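Local coordinates for probable leucine/isoleucine/valine-binding protein (Rhodopirellula baltica, PDB 4KV7), which probably binds a branched-chain amino acid or related ligand as a substrate-binding protein of the leucine-binding family, at residues G34-M37 / R38-I41; L282-E285 / Y286-A289. The protein carries 1 engineered substitution. All coordinates share one frame; numbering follows the deposited sequence. Where two conformers were deposited one is given.

Contact 1. Residues G34-M37 / R38-I41; sequences GINM and RHGI
I35 and H39 stand one turn apart on helix 31-50, the connecting helix of a beta-alpha-beta unit between strands 16-24 and 57-65, and their side chains lie alongside each other, pointing the same way. The CB of H39 lies close to I35 O, and CG anti to the carbonyl carbon (chi1 -76°) lays the imidazole back over the preceding turn. CD2 comes to 3.3 Å from I35 O and 3.7 Å from I35 CG2. NE2, at the far end of the ring, is also 3.7 Å from I35 CG2, so the methyl branch of isoleucine suits this place by packing obliquely against the CD2-NE2 side of the ring. N36 OD1 lies beyond CD2, near the ring plane; its amide ND2 is bound to E32 O. On the remaining nitrogen, ND1 is hydrogen-bonded to Y293 OH, which ties this turn to helix 281-293. With an alanine here the ring is gone, and Y293 OH would probably lose this partner, the methyl of I35 its neighbour and a water the ring face it lies over. R38 runs extended past strand residues M22, L61 and A63, its arginine length carrying the guanidinium to that water. G40 is buried and adds no side chain, and its N bonds N36 O in the regular helical pattern. I35 O takes two donors: H39 N at 3.0 Å and the water, which donates to it at 2.9 Å while accepting from R38 NH1. The water oxygen lies over the centre of the H39 ring, 3.4 Å above its plane.

Contact 2. Residues L282-E285 / Y286-A289; sequences LVRE and YRDA
Y286 N donates to L282 O at 2.8 Å, one of four successive i to i+4 bonds along two turns of alpha-helix 281-293. Tyrosine suits the position because its long ring leaves the helix with V283 O at its edge, in the ring plane, 3.9 Å from CD2, and carries OH out to S303 OG and S300 N, a buried polar tip with two partners. R287 follows. Its CG lies 3.5 Å from V283 O, and the bend at chi3 (-64°) folds the guanidinium back over the earlier turn, where NH1 meets V283 CG1 at 3.5 Å and R284 CA lies over one face, offset toward the rim. There NH1 bonds the carbonyl oxygens of F276 and S278, while NH2 has a long, weak ion pair with D279, so the preceding loop holds the guanidinium. R284, also positive, holds its own guanidinium nearly perpendicular, 88° from that of R287. D288 sets its carboxylate carbon 3.4 Å from R284 O, while OD1 forms a salt bridge with R291 further along the helix. Small A289 brings CB to 3.4 Å from E285 O and fits against Y307. Helix 301-319 packs along this side: L282 rests on I308, Y286 on L304, and E285 both touches Y307 and pairs with R311, while V283 leans on P274 in the loop after strand 268-271.

Overall arrangement
From the N terminus the chain runs through strand 16-24 into helix 31-50, where contact 1 lies, and on to strand 57-65. Contact 2 comes much later, after strand 268-271, on helix 281-293. Each is a local contact between successive turns of one helix, so neither closes a loop, and the two follow in series without nesting or crossing. Contacts 1 and 2 have their centres about 15 Å apart and do not touch, but their helices are joined directly by H39 and Y293, and also through helix 301-319, which receives N36, M37 and I41 from contact 1 and L282, E285, Y286 and A289 from contact 2. S300, just before it, meets both N36 and Y286.

Contact 1. Residues G34-M37 / R38-I41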
loop_
_atom_site.group_PDB
_atom_site.type_symbol
_atom_site.label_atom_id
_atom_site.label_comp_id
_atom_site.label_asym_id
_atom_site.label_seq_id
_atom_site.Cartn_x
_atom_site.Cartn_y
_atom_site.Cartn_z
ATOM N N GLY A 34 7.725 4.211 3.298
ATOM C CA GLY A 34 8.758 3.191 3.376
ATOM C C GLY A 34 9.208 2.923 4.796
ATOM O O GLY A 34 9.451 1.773 5.170
ATOM N N ILE A 35 9.337 3.983 5.586
ATOM C CA ILE A 35 9.756 3.833 6.977
ATOM C C ILE A 35 8.810 2.905 7.723
ATOM O O ILE A 35 9.235 1.995 8.443
ATOM C CB ILE A 35 9.829 5.199 7.680
ATOM C CG1 ILE A 35 11.042 5.983 7.165
ATOM C CG2 ILE A 35 9.919 5.031 9.184
ATOM C CD1 ILE A 35 11.084 7.438 7.590
ATOM N N ASN A 36 7.518 3.104 7.524
ATOM C CA ASN A 36 6.540 2.314 8.251
ATOM C C ASN A 36 6.315 0.921 7.701
ATOM O O ASN A 36 6.071 -0.000 8.483
ATOM C CB ASN A 36 5.261 3.113 8.461
ATOM C CG ASN A 36 5.457 4.191 9.498
ATOM O OD1 ASN A 36 5.557 3.900 10.687
ATOM N ND2 ASN A 36 5.594 5.433 9.059
HETATM N N MSE A 37 6.450 0.742 6.388
HETATM C CA MSE A 37 6.448 -0.607 5.833
HETATM C C MSE A 37 7.615 -1.401 6.412
HETATM O O MSE A 37 7.459 -2.562 6.813
HETATM C CB MSE A 37 6.565 -0.580 4.309
HETATM C CG MSE A 37 5.250 -0.485 3.558
HETATM SE SE MSE A 37 4.022 -1.965 3.924
HETATM C CE MSE A 37 4.855 -3.389 2.916
ATOM N N ARG A 38 8.793 -0.785 6.446
ATOM C CA ARG A 38 9.967 -1.425 7.008
ATOM C C ARG A 38 9.746 -1.788 8.474
ATOM O O ARG A 38 10.053 -2.905 8.881
ATOM C CB ARG A 38 11.195 -0.529 6.841
ATOM C CG ARG A 38 12.437 -1.060 7.547
ATOM C CD ARG A 38 13.660 -0.233 7.185
ATOM N NE ARG A 38 14.881 -0.672 7.849
ATOM C CZ ARG A 38 15.226 -0.306 9.076
ATOM N NH1 ARG A 38 14.444 0.485 9.795
ATOM N NH2 ARG A 38 16.362 -0.741 9.602
ATOM N N HIS A 39 9.215 -0.867 9.272
ATOM C CA HIS A 39 8.955 -1.178 10.672
ATOM C C HIS A 39 7.999 -2.360 10.837
ATOM O O HIS A 39 8.187 -3.189 11.727
ATOM C CB HIS A 39 8.409 0.031 11.423
ATOM C CG HIS A 39 9.443 1.061 11.753
ATOM N ND1 HIS A 39 10.698 0.734 12.217
ATOM C CD2 HIS A 39 9.394 2.413 11.710
ATOM C CE1 HIS A 39 11.382 1.844 12.437
ATOM N NE2 HIS A 39 10.612 2.875 12.145
ATOM N N GLY A 40 6.952 -2.420 10.020
ATOM C CA GLY A 40 6.000 -3.517 10.121
ATOM C C GLY A 40 6.642 -4.864 9.837
ATOM O O GLY A 40 6.419 -5.836 10.565
ATOM N N ILE A 41 7.442 -4.919 8.776
ATOM C CA ILE A 41 8.181 -6.134 8.452
ATOM C C ILE A 41 9.135 -6.502 9.590
ATOM O O ILE A 41 9.213 -7.662 10.011
ATOM C CB ILE A 41 8.965 -5.963 7.128
ATOM C CG1 ILE A 41 8.003 -5.900 5.942
ATOM C CG2 ILE A 41 9.998 -7.082 6.948
ATOM C CD1 ILE A 41 7.523 -7.246 5.491
HETATM O O HOH W 1 12.066 2.032 9.108
#

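Contact 2. Residues L282-E285 / Y286-A289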
loop_
_atom_site.group_PDB
_atom_site.type_symbol
_atom_site.label_atom_id
_atom_site.label_comp_id
_atom_site.label_asym_id
_atom_site.label_seq_id
_atom_site.Cartn_x
_atom_site.Cartn_y
_atom_site.Cartn_z
ATOM N N LEU A 282 -5.295 -11.096 14.299
ATOM C CA LEU A 282 -4.063 -10.633 13.660
ATOM C C LEU A 282 -3.693 -9.239 14.125
ATOM O O LEU A 282 -2.515 -8.939 14.344
ATOM C CB LEU A 282 -4.187 -10.628 12.134
ATOM C CG LEU A 282 -2.945 -10.139 11.367
ATOM C CD1 LEU A 282 -2.867 -10.827 10.040
ATOM C CD2 LEU A 282 -2.914 -8.613 11.148
ATOM N N VAL A 283 -4.692 -8.373 14.241
ATOM C CA VAL A 283 -4.424 -6.993 14.625
ATOM C C VAL A 283 -3.938 -6.903 16.065
ATOM O O VAL A 283 -3.040 -6.116 16.359
ATOM C CB VAL A 283 -5.628 -6.073 14.367
ATOM C CG1 VAL A 283 -5.301 -4.654 14.786
ATOM C CG2 VAL A 283 -6.013 -6.107 12.894
ATOM N N ARG A 284 -4.493 -7.712 16.958
ATOM C CA ARG A 284 -3.999 -7.742 18.332
ATOM C C ARG A 284 -2.542 -8.208 18.362
ATOM O O ARG A 284 -1.722 -7.683 19.116
ATOM C CB ARG A 284 -4.868 -8.645 19.210
ATOM C CG ARG A 284 -6.325 -8.238 19.230
ATOM C CD ARG A 284 -7.108 -9.004 20.277
ATOM N NE ARG A 284 -7.039 -10.454 20.097
ATOM C CZ ARG A 284 -7.988 -11.309 20.486
ATOM N NH1 ARG A 284 -9.094 -10.870 21.066
ATOM N NH2 ARG A 284 -7.834 -12.613 20.302
ATOM N N GLU A 285 -2.217 -9.176 17.511
ATOM C CA GLU A 285 -0.854 -9.682 17.385
ATOM C C GLU A 285 0.095 -8.619 16.822
ATOM O O GLU A 285 1.234 -8.485 17.266
ATOM C CB GLU A 285 -0.848 -10.966 16.542
ATOM C CG GLU A 285 -1.415 -12.177 17.298
ATOM C CD GLU A 285 -1.902 -13.310 16.400
ATOM O OE1 GLU A 285 -1.895 -13.177 15.164
ATOM O OE2 GLU A 285 -2.310 -14.350 16.950
ATOM N N TYR A 286 -0.377 -7.859 15.846
ATOM C CA TYR A 286 0.352 -6.704 15.342
ATOM C C TYR A 286 0.669 -5.733 16.470
ATOM O O TYR A 286 1.802 -5.288 16.604
ATOM C CB TYR A 286 -0.474 -6.010 14.256
ATOM C CG TYR A 286 -0.086 -4.569 13.985
ATOM C CD1 TYR A 286 1.083 -4.250 13.302
ATOM C CD2 TYR A 286 -0.910 -3.527 14.397
ATOM C CE1 TYR A 286 1.420 -2.929 13.048
ATOM C CE2 TYR A 286 -0.585 -2.210 14.153
ATOM C CZ TYR A 286 0.576 -1.909 13.475
ATOM O OH TYR A 286 0.871 -0.584 13.245
ATOM N N ARG A 287 -0.321 -5.404 17.291
ATOM C CA ARG A 287 -0.089 -4.427 18.351
ATOM C C ARG A 287 0.924 -4.944 19.365
ATOM O O ARG A 287 1.777 -4.185 19.825
ATOM C CB ARG A 287 -1.392 -4.012 19.044
ATOM C CG ARG A 287 -2.330 -3.217 18.146
ATOM C CD ARG A 287 -3.319 -2.373 18.951
ATOM N NE ARG A 287 -4.220 -3.215 19.736
ATOM C CZ ARG A 287 -5.371 -3.705 19.294
ATOM N NH1 ARG A 287 -5.782 -3.428 18.069
ATOM N NH2 ARG A 287 -6.111 -4.475 20.078
ATOM N N ASP A 288 0.847 -6.232 19.706
ATOM C CA ASP A 288 1.813 -6.814 20.634
ATOM C C ASP A 288 3.214 -6.779 20.038
ATOM O O ASP A 288 4.178 -6.453 20.734
ATOM C CB ASP A 288 1.464 -8.269 20.964
ATOM C CG ASP A 288 0.226 -8.411 21.841
ATOM O OD1 ASP A 288 -0.170 -7.445 22.527
ATOM O OD2 ASP A 288 -0.338 -9.533 21.866
ATOM N N ALA A 289 3.328 -7.123 18.757
ATOM C CA ALA A 289 4.625 -7.157 18.090
ATOM C C ALA A 289 5.228 -5.764 18.026
ATOM O O ALA A 289 6.419 -5.590 18.288
ATOM C CB ALA A 289 4.508 -7.757 16.702
#